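Local coordinates for protein Exo-1,5-alpha-L-arabinofuranobiosidase (PDB 2YDT) that probably hydrolyses arabinan from its chain end as an exo-1,5-alpha-L-arabinofuranobiosidase, and binds arabinofuranose and an iminosugar inhibitor at adjoining sites, at residues A[15-20]-A[26-31]; A[55-60]-A[105-110]; A[217-222]-A[304-309]. All coordinates share one frame; numbering follows the deposited sequence.

Interaction 1: A[15-20]-A[26-31]; sequences EIFDPP and PQVLYA. With MN (manganese (II) ion), chain L; MN (manganese (II) ion), chain I.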
# COMPACT_ATOMS: atom_id res chain seq x y z
N GLU A 15 -12.52 -3.48 15.60
CA GLU A 15 -13.16 -2.67 14.58
C GLU A 15 -12.77 -1.24 14.75
O GLU A 15 -12.86 -0.65 15.84
CB GLU A 15 -14.69 -2.81 14.67
CG GLU A 15 -15.47 -2.04 13.60
CD GLU A 15 -16.93 -2.39 13.65
OE1 GLU A 15 -17.66 -1.64 14.30
OE2 GLU A 15 -17.32 -3.43 13.08
N ILE A 16 -12.34 -0.65 13.62
CA ILE A 16 -11.96 0.74 13.53
C ILE A 16 -13.10 1.63 13.01
O ILE A 16 -13.33 2.74 13.52
CB ILE A 16 -10.69 0.87 12.62
CG1 ILE A 16 -9.52 0.09 13.25
CG2 ILE A 16 -10.36 2.34 12.33
CD1 ILE A 16 -8.23 0.06 12.41
N PHE A 17 -13.80 1.13 12.00
CA PHE A 17 -14.92 1.87 11.40
C PHE A 17 -15.91 0.93 10.73
O PHE A 17 -15.52 0.06 9.97
CB PHE A 17 -14.39 2.85 10.34
CG PHE A 17 -15.45 3.65 9.65
CD1 PHE A 17 -16.24 4.57 10.35
CD2 PHE A 17 -15.61 3.56 8.29
CE1 PHE A 17 -17.20 5.34 9.69
CE2 PHE A 17 -16.56 4.36 7.63
CZ PHE A 17 -17.34 5.21 8.33
N ASP A 18 -17.19 1.14 11.02
CA ASP A 18 -18.29 0.46 10.39
C ASP A 18 -19.09 1.52 9.64
O ASP A 18 -19.68 2.42 10.28
CB ASP A 18 -19.16 -0.19 11.47
CG ASP A 18 -20.29 -1.00 10.91
OD1 ASP A 18 -20.29 -1.39 9.73
OD2 ASP A 18 -21.21 -1.32 11.72
N PRO A 19 -19.14 1.43 8.29
CA PRO A 19 -19.76 2.49 7.52
C PRO A 19 -21.27 2.61 7.72
O PRO A 19 -21.94 1.61 8.00
CB PRO A 19 -19.46 2.10 6.06
CG PRO A 19 -19.25 0.59 6.09
CD PRO A 19 -18.70 0.29 7.46
N PRO A 20 -21.81 3.81 7.56
CA PRO A 20 -23.27 3.94 7.44
C PRO A 20 -23.78 3.01 6.33
O PRO A 20 -23.11 2.82 5.29
CB PRO A 20 -23.45 5.41 7.07
CG PRO A 20 -22.27 6.08 7.60
CD PRO A 20 -21.15 5.10 7.38
N PRO A 26 -18.05 -0.50 -2.52
CA PRO A 26 -17.86 -1.41 -1.37
C PRO A 26 -17.89 -0.75 0.01
O PRO A 26 -17.65 -1.44 1.01
CB PRO A 26 -16.47 -1.98 -1.64
CG PRO A 26 -15.74 -0.81 -2.21
CD PRO A 26 -16.75 -0.14 -3.12
N GLN A 27 -18.14 0.56 0.07
CA GLN A 27 -18.37 1.33 1.30
C GLN A 27 -17.07 1.79 1.93
O GLN A 27 -16.88 2.98 2.16
CB GLN A 27 -19.32 0.63 2.29
CG GLN A 27 -20.66 0.22 1.67
CD GLN A 27 -21.62 -0.31 2.70
OE1 GLN A 27 -21.29 -1.24 3.41
NE2 GLN A 27 -22.83 0.29 2.80
N VAL A 28 -16.20 0.84 2.22
CA VAL A 28 -14.82 1.11 2.62
C VAL A 28 -13.95 0.11 1.86
O VAL A 28 -14.45 -0.95 1.43
CB VAL A 28 -14.61 0.99 4.12
CG1 VAL A 28 -15.45 2.07 4.85
CG2 VAL A 28 -14.93 -0.47 4.64
N LEU A 29 -12.67 0.44 1.69
CA LEU A 29 -11.71 -0.44 1.02
C LEU A 29 -10.33 0.19 1.27
O LEU A 29 -10.23 1.39 1.56
CB LEU A 29 -12.00 -0.49 -0.50
CG LEU A 29 -11.37 -1.64 -1.28
CD1 LEU A 29 -12.06 -3.00 -0.93
CD2 LEU A 29 -11.37 -1.37 -2.80
N TYR A 30 -9.26 -0.60 1.15
CA TYR A 30 -7.91 0.00 1.02
C TYR A 30 -7.43 0.65 2.30
O TYR A 30 -7.14 1.85 2.34
CB TYR A 30 -7.86 0.98 -0.19
CG TYR A 30 -6.52 1.03 -0.90
CD1 TYR A 30 -6.34 0.43 -2.16
CD2 TYR A 30 -5.43 1.70 -0.34
CE1 TYR A 30 -5.16 0.47 -2.83
CE2 TYR A 30 -4.22 1.75 -1.00
CZ TYR A 30 -4.08 1.16 -2.25
OH TYR A 30 -2.87 1.20 -2.93
N ALA A 31 -7.28 -0.14 3.36
CA ALA A 31 -6.83 0.36 4.66
C ALA A 31 -5.32 0.55 4.68
O ALA A 31 -4.58 -0.28 4.16
CB ALA A 31 -7.26 -0.63 5.80
MN MN L . -21.98 -1.06 13.78
MN MN I . -21.60 -2.75 8.72
O HOH W 1 -23.10 -2.74 10.43
O HOH W 2 -22.55 -0.99 7.74
O HOH W 3 -23.03 -4.08 7.65
O HOH W 4 -20.73 -4.46 9.82
O HOH W 5 -20.31 -3.08 6.95

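Interaction 2: A[55-60]-A[105-110]; sequences VWFPIV and VLCSGS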
# COMPACT_ATOMS: atom_id res chain seq x y z
N VAL A 55 -15.94 13.00 -1.92
CA VAL A 55 -15.27 12.05 -1.03
C VAL A 55 -13.93 12.57 -0.48
O VAL A 55 -13.25 13.40 -1.09
CB VAL A 55 -15.07 10.67 -1.68
CG1 VAL A 55 -16.45 9.99 -1.93
CG2 VAL A 55 -14.26 10.79 -3.00
N TRP A 56 -13.58 12.07 0.69
CA TRP A 56 -12.37 12.47 1.42
C TRP A 56 -11.74 11.22 2.02
O TRP A 56 -12.38 10.17 2.11
CB TRP A 56 -12.70 13.45 2.53
CG TRP A 56 -13.60 12.86 3.58
CD1 TRP A 56 -13.22 12.19 4.72
CD2 TRP A 56 -15.04 12.82 3.57
NE1 TRP A 56 -14.31 11.71 5.39
CE2 TRP A 56 -15.45 12.07 4.70
CE3 TRP A 56 -16.01 13.30 2.70
CZ2 TRP A 56 -16.79 11.88 5.03
CZ3 TRP A 56 -17.35 13.07 2.99
CH2 TRP A 56 -17.73 12.37 4.15
N PHE A 57 -10.50 11.36 2.48
CA PHE A 57 -9.85 10.27 3.21
C PHE A 57 -10.00 10.57 4.70
O PHE A 57 -9.36 11.53 5.21
CB PHE A 57 -8.36 10.16 2.87
CG PHE A 57 -8.08 9.82 1.43
CD1 PHE A 57 -8.80 8.85 0.74
CD2 PHE A 57 -6.97 10.37 0.81
CE1 PHE A 57 -8.48 8.51 -0.59
CE2 PHE A 57 -6.62 10.02 -0.52
CZ PHE A 57 -7.41 9.09 -1.21
N PRO A 58 -10.74 9.72 5.45
CA PRO A 58 -10.76 9.91 6.91
C PRO A 58 -9.39 9.63 7.57
O PRO A 58 -8.62 8.77 7.12
CB PRO A 58 -11.79 8.88 7.39
CG PRO A 58 -12.50 8.39 6.16
CD PRO A 58 -11.53 8.55 5.03
N ILE A 59 -9.08 10.36 8.64
CA ILE A 59 -7.88 10.10 9.43
C ILE A 59 -8.29 9.78 10.85
O ILE A 59 -8.84 10.63 11.55
CB ILE A 59 -6.93 11.33 9.40
CG1 ILE A 59 -6.51 11.59 7.95
CG2 ILE A 59 -5.68 11.09 10.33
CD1 ILE A 59 -5.50 10.56 7.34
N VAL A 60 -8.00 8.54 11.25
CA VAL A 60 -8.20 8.08 12.63
C VAL A 60 -6.89 8.00 13.37
O VAL A 60 -5.82 7.83 12.80
CB VAL A 60 -8.95 6.74 12.71
CG1 VAL A 60 -10.38 6.91 12.21
CG2 VAL A 60 -8.23 5.65 11.91
N VAL A 105 3.73 14.50 8.22
CA VAL A 105 2.95 13.37 7.73
C VAL A 105 2.45 13.65 6.33
O VAL A 105 1.87 14.69 6.08
CB VAL A 105 1.77 13.05 8.64
CG1 VAL A 105 0.97 11.79 8.07
CG2 VAL A 105 2.25 12.77 10.06
N LEU A 106 2.74 12.74 5.39
CA LEU A 106 2.21 12.82 4.07
C LEU A 106 1.03 11.84 3.91
O LEU A 106 1.00 10.75 4.47
CB LEU A 106 3.26 12.48 3.02
CG LEU A 106 4.53 13.32 2.99
CD1 LEU A 106 5.41 12.95 1.77
CD2 LEU A 106 4.21 14.81 3.03
N CYS A 107 0.05 12.29 3.14
CA CYS A 107 -1.03 11.42 2.64
C CYS A 107 -1.03 11.59 1.14
O CYS A 107 -1.32 12.69 0.63
CB CYS A 107 -2.38 11.82 3.23
SG CYS A 107 -3.70 10.60 2.74
N SER A 108 -0.67 10.53 0.40
CA SER A 108 -0.83 10.53 -1.02
C SER A 108 -2.06 9.70 -1.37
O SER A 108 -2.51 8.92 -0.59
CB SER A 108 0.44 9.96 -1.68
OG SER A 108 0.38 10.05 -3.09
N GLY A 109 -2.62 9.93 -2.54
CA GLY A 109 -3.80 9.22 -3.00
C GLY A 109 -4.25 9.80 -4.32
O GLY A 109 -3.62 10.75 -4.83
N SER A 110 -5.33 9.25 -4.87
CA SER A 110 -5.78 9.63 -6.18
C SER A 110 -7.08 10.44 -6.11
O SER A 110 -8.09 9.97 -5.57
CB SER A 110 -5.95 8.39 -7.03
OG SER A 110 -6.24 8.79 -8.37

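Interaction 3: A[217-222]-A[304-309]; sequences KLPNNE and QALGDA. With SO4 (sulfate ion), chain G.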
# COMPACT_ATOMS: atom_id res chain seq x y z
N LYS A 217 13.02 -1.94 3.14
CA LYS A 217 14.49 -1.95 3.26
C LYS A 217 14.95 -3.11 4.14
O LYS A 217 14.45 -3.28 5.24
CB LYS A 217 15.00 -0.64 3.86
CG LYS A 217 16.55 -0.48 3.80
CD LYS A 217 16.98 0.87 4.33
CE LYS A 217 18.52 1.06 4.23
NZ LYS A 217 18.94 2.37 4.85
N LEU A 218 15.98 -3.82 3.67
CA LEU A 218 16.56 -4.98 4.30
C LEU A 218 17.93 -4.58 4.93
O LEU A 218 18.49 -3.55 4.58
CB LEU A 218 16.79 -6.06 3.25
CG LEU A 218 15.56 -6.45 2.44
CD1 LEU A 218 15.87 -7.59 1.46
CD2 LEU A 218 14.41 -6.79 3.38
N PRO A 219 18.40 -5.37 5.90
CA PRO A 219 19.56 -4.94 6.70
C PRO A 219 20.90 -5.19 6.05
O PRO A 219 21.93 -4.79 6.63
CB PRO A 219 19.43 -5.78 7.95
CG PRO A 219 18.76 -6.99 7.51
CD PRO A 219 17.78 -6.58 6.45
N ASN A 220 20.89 -5.79 4.87
CA ASN A 220 22.09 -5.89 4.02
C ASN A 220 22.21 -4.75 2.98
O ASN A 220 22.92 -4.85 1.97
CB ASN A 220 22.09 -7.24 3.31
CG ASN A 220 20.90 -7.41 2.38
OD1 ASN A 220 19.96 -6.61 2.41
ND2 ASN A 220 20.94 -8.43 1.54
N ASN A 221 21.49 -3.67 3.22
CA ASN A 221 21.44 -2.56 2.28
C ASN A 221 20.73 -2.80 0.95
O ASN A 221 20.88 -2.03 0.02
CB ASN A 221 22.82 -2.01 2.01
CG ASN A 221 22.96 -0.65 2.56
OD1 ASN A 221 22.94 0.33 1.81
ND2 ASN A 221 22.98 -0.56 3.89
N GLU A 222 20.00 -3.88 0.86
CA GLU A 222 19.14 -4.12 -0.29
C GLU A 222 17.73 -3.73 0.07
O GLU A 222 17.41 -3.49 1.25
CB GLU A 222 19.19 -5.56 -0.72
CG GLU A 222 20.52 -5.85 -1.42
CD GLU A 222 20.63 -7.15 -2.11
OE1 GLU A 222 19.62 -7.89 -2.29
OE2 GLU A 222 21.81 -7.45 -2.45
N GLN A 304 13.24 -14.99 6.36
CA GLN A 304 14.31 -14.62 7.24
C GLN A 304 15.68 -14.87 6.57
O GLN A 304 16.69 -14.93 7.26
CB GLN A 304 14.20 -15.39 8.58
CG GLN A 304 12.97 -14.96 9.39
CD GLN A 304 12.83 -15.60 10.75
OE1 GLN A 304 12.26 -15.00 11.69
NE2 GLN A 304 13.32 -16.82 10.89
N ALA A 305 15.68 -14.95 5.24
CA ALA A 305 16.88 -15.21 4.43
C ALA A 305 17.08 -14.15 3.34
O ALA A 305 17.57 -14.43 2.25
CB ALA A 305 16.80 -16.60 3.88
N LEU A 306 16.68 -12.91 3.66
CA LEU A 306 16.97 -11.75 2.79
C LEU A 306 16.36 -11.87 1.41
O LEU A 306 16.85 -11.29 0.43
CB LEU A 306 18.50 -11.52 2.73
CG LEU A 306 19.13 -11.26 4.08
CD1 LEU A 306 20.67 -11.26 3.92
CD2 LEU A 306 18.67 -9.94 4.73
N GLY A 307 15.26 -12.63 1.31
CA GLY A 307 14.56 -12.79 0.07
C GLY A 307 14.92 -14.01 -0.76
O GLY A 307 14.50 -14.13 -1.91
N ASP A 308 15.69 -14.92 -0.16
CA ASP A 308 15.98 -16.21 -0.81
C ASP A 308 14.68 -16.87 -1.22
O ASP A 308 13.78 -17.07 -0.40
CB ASP A 308 16.82 -17.06 0.16
CG ASP A 308 17.17 -18.43 -0.36
OD1 ASP A 308 16.43 -19.04 -1.14
OD2 ASP A 308 18.21 -18.94 0.12
N ALA A 309 14.55 -17.18 -2.51
CA ALA A 309 13.29 -17.73 -3.03
C ALA A 309 12.88 -19.08 -2.46
O ALA A 309 11.72 -19.48 -2.60
CB ALA A 309 13.28 -17.74 -4.57
S SO4 G . 18.20 5.88 3.40
O1 SO4 G . 17.07 6.79 3.28
O2 SO4 G . 18.95 5.85 2.16
O3 SO4 G . 19.10 6.32 4.48
O4 SO4 G . 17.66 4.56 3.73
O HOH W 6 18.90 -9.64 -0.30

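Interaction 1: A[15-20]-A[26-31]
V28 and Q27 pack against F17 and P19, and the contact between these residues is van der Waals packing. CG1 of V28 comes in at the rim of the F17 ring, lying in the ring plane 3.8 Å from CD2. The ring extends to the valine because CG of F17 is anti to the backbone N (chi1 180°). One ring face carries P19 N, offset toward the rim, while P19 CB approaches V28 CG1 from a second direction at 4.2 Å. Further along, P19 and Q27 meet at roughly a right angle, with P19 CG 3.8 Å from Q27 CB.

Polar links run to other partners. NE2 of Q27 is bonded to the carbonyl oxygen of Y23. Q27 itself has a positive phi of 85° in a classic gamma turn, whose V28 N to P26 O bond is weak.

Metal coordination occupies D18, which together with P19 also binds calcium in a structure of this protein. The carboxylate of D18 bridges two manganese ions: OD1 binds one at 2.1 Å and OD2 the other at 2.2 Å. Five waters complete six-fold coordination of the ion on OD1. Two of these waters also donate hydrogen bonds back to the protein, one to D18 OD2 and one to P19 O at 2.7 Å, so the hydration shell is tied to the backbone as well as the carboxylate.

In the fold, strand 11-17 is an outermost strand of its sheet, where I16 and F17 both face V354 in a classic beta bulge. Strand 28-35 begins the next sheet and pairs with strand 41-47. W45 of that strand meets the F17 ring at about 25° between planes and also touches V28, while V354 touches both F17 and V28.

Interaction 2: A[55-60]-A[105-110]
Face-to-face packing of two neighbouring blades of a six-bladed beta-propeller is carried here by F57, C107 and G109. Strand 57-62 belongs to the four-stranded antiparallel sheet that starts with strand 28-35, and strand 105-111 to the next one along the chain. The geometry supports stacked sheets rather than paired strands: the short axes of 57-60 and 105-110 approach to 10.3 Å, and their directions differ by 151°.

F57 reaches across this gap. Its CG is anti to the carbonyl carbon and beside the backbone N (chi1 -63°), which leads the ring to the opposing backbone. There the rim does the touching: CE2 is 3.8 Å from G109 CA, which lies near the ring plane. G109 has no side chain, so the ring edge comes right down onto the main chain at that point. S110 N is also near the ring plane, at 4.2 Å from CZ.

At the next ring atom, on the same side of the rim, C107 SG is 3.8 Å from F57 CD2. The sulfur is 5.0 Å from the ring centroid and 61° off the ring normal, an oblique sulfur-aromatic contact.

The CB of S108, between C107 and G109, points away from strand 57-60, and its OG bonds to E122 O within its own sheet. The chemistry is thus that of a buried, largely apolar interface: ring, thiol and glycine main chain fit by shape and dispersion, and the blades are joined here without hydrogen bonds between the two segments.

Interaction 3: A[217-222]-A[304-309]
L306 sits against three successive residues, L218, P219 and N220, of a loop whose preceding residue, K217, directs its side chain elsewhere. The lysine chain is extended throughout, and NZ donates to O4 of a sulfate at 2.8 Å; this ion, probably from the crystallisation liquor, is also held by K163 N.

The CB of L218 points toward the other segment, and CD1 lies 4.0 Å from L306 O. The L218 side chain also touches I224, L249 and W280. P219 follows, its ring lying obliquely to the L306 side chain, with CD 3.9 Å from CD2 of that leucine.

These residues form the tip of the hairpin between strands 209-217 and 223-230, a type I turn from L218 to N221 with a G1-type bulge: L218 N bonds to E222 O, while the N221 N to L218 O bond is weak and N221 has a positive phi. The partner loop, a type I' turn from A305 to D308, joins strands 300-303 and 313-315, so tips of adjacent propeller blades meet.

N220 holds its CG between the backbone N and the carbonyl carbon (chi1 62°). This brings OD1 within 3.1 Å of E222 N in an Asx turn; the N-H points at the oxygen with an angle of 154°, but from above the carbonyl plane, 57° out of it. With OD1 so engaged, ND2 is presented to the other loop, 3.7 Å from L306 CD1, the two side chains approaching from opposite directions.

E222 completes the polar part through one water, which accepts from N220 ND2 and donates both to E222 OE1 and, at 2.7 Å, to L306 O, bridging the two loops.

In the fold
Interactions 1 and 2 are neighbours in the propeller, their centres about 14 Å apart, and they touch directly through I16 CG2 and V60 CG2 at 4.0 Å. Both reach the sheet that starts with strand 28-35: interaction 1 joins it to the sheet holding the N-terminal strand, interaction 2 to the sheet that follows. Interaction 3 lies across the centre of the chain, about 34 Å and about 31 Å from the other two between centres. In interaction 1 the side chain of V28 is about 11 Å from the bound arabinofuranose, whose pocket L29 and Y30 help line; in interaction 2 that of S110 is about 8 Å from the same sugar and about 9 Å from the iminosugar.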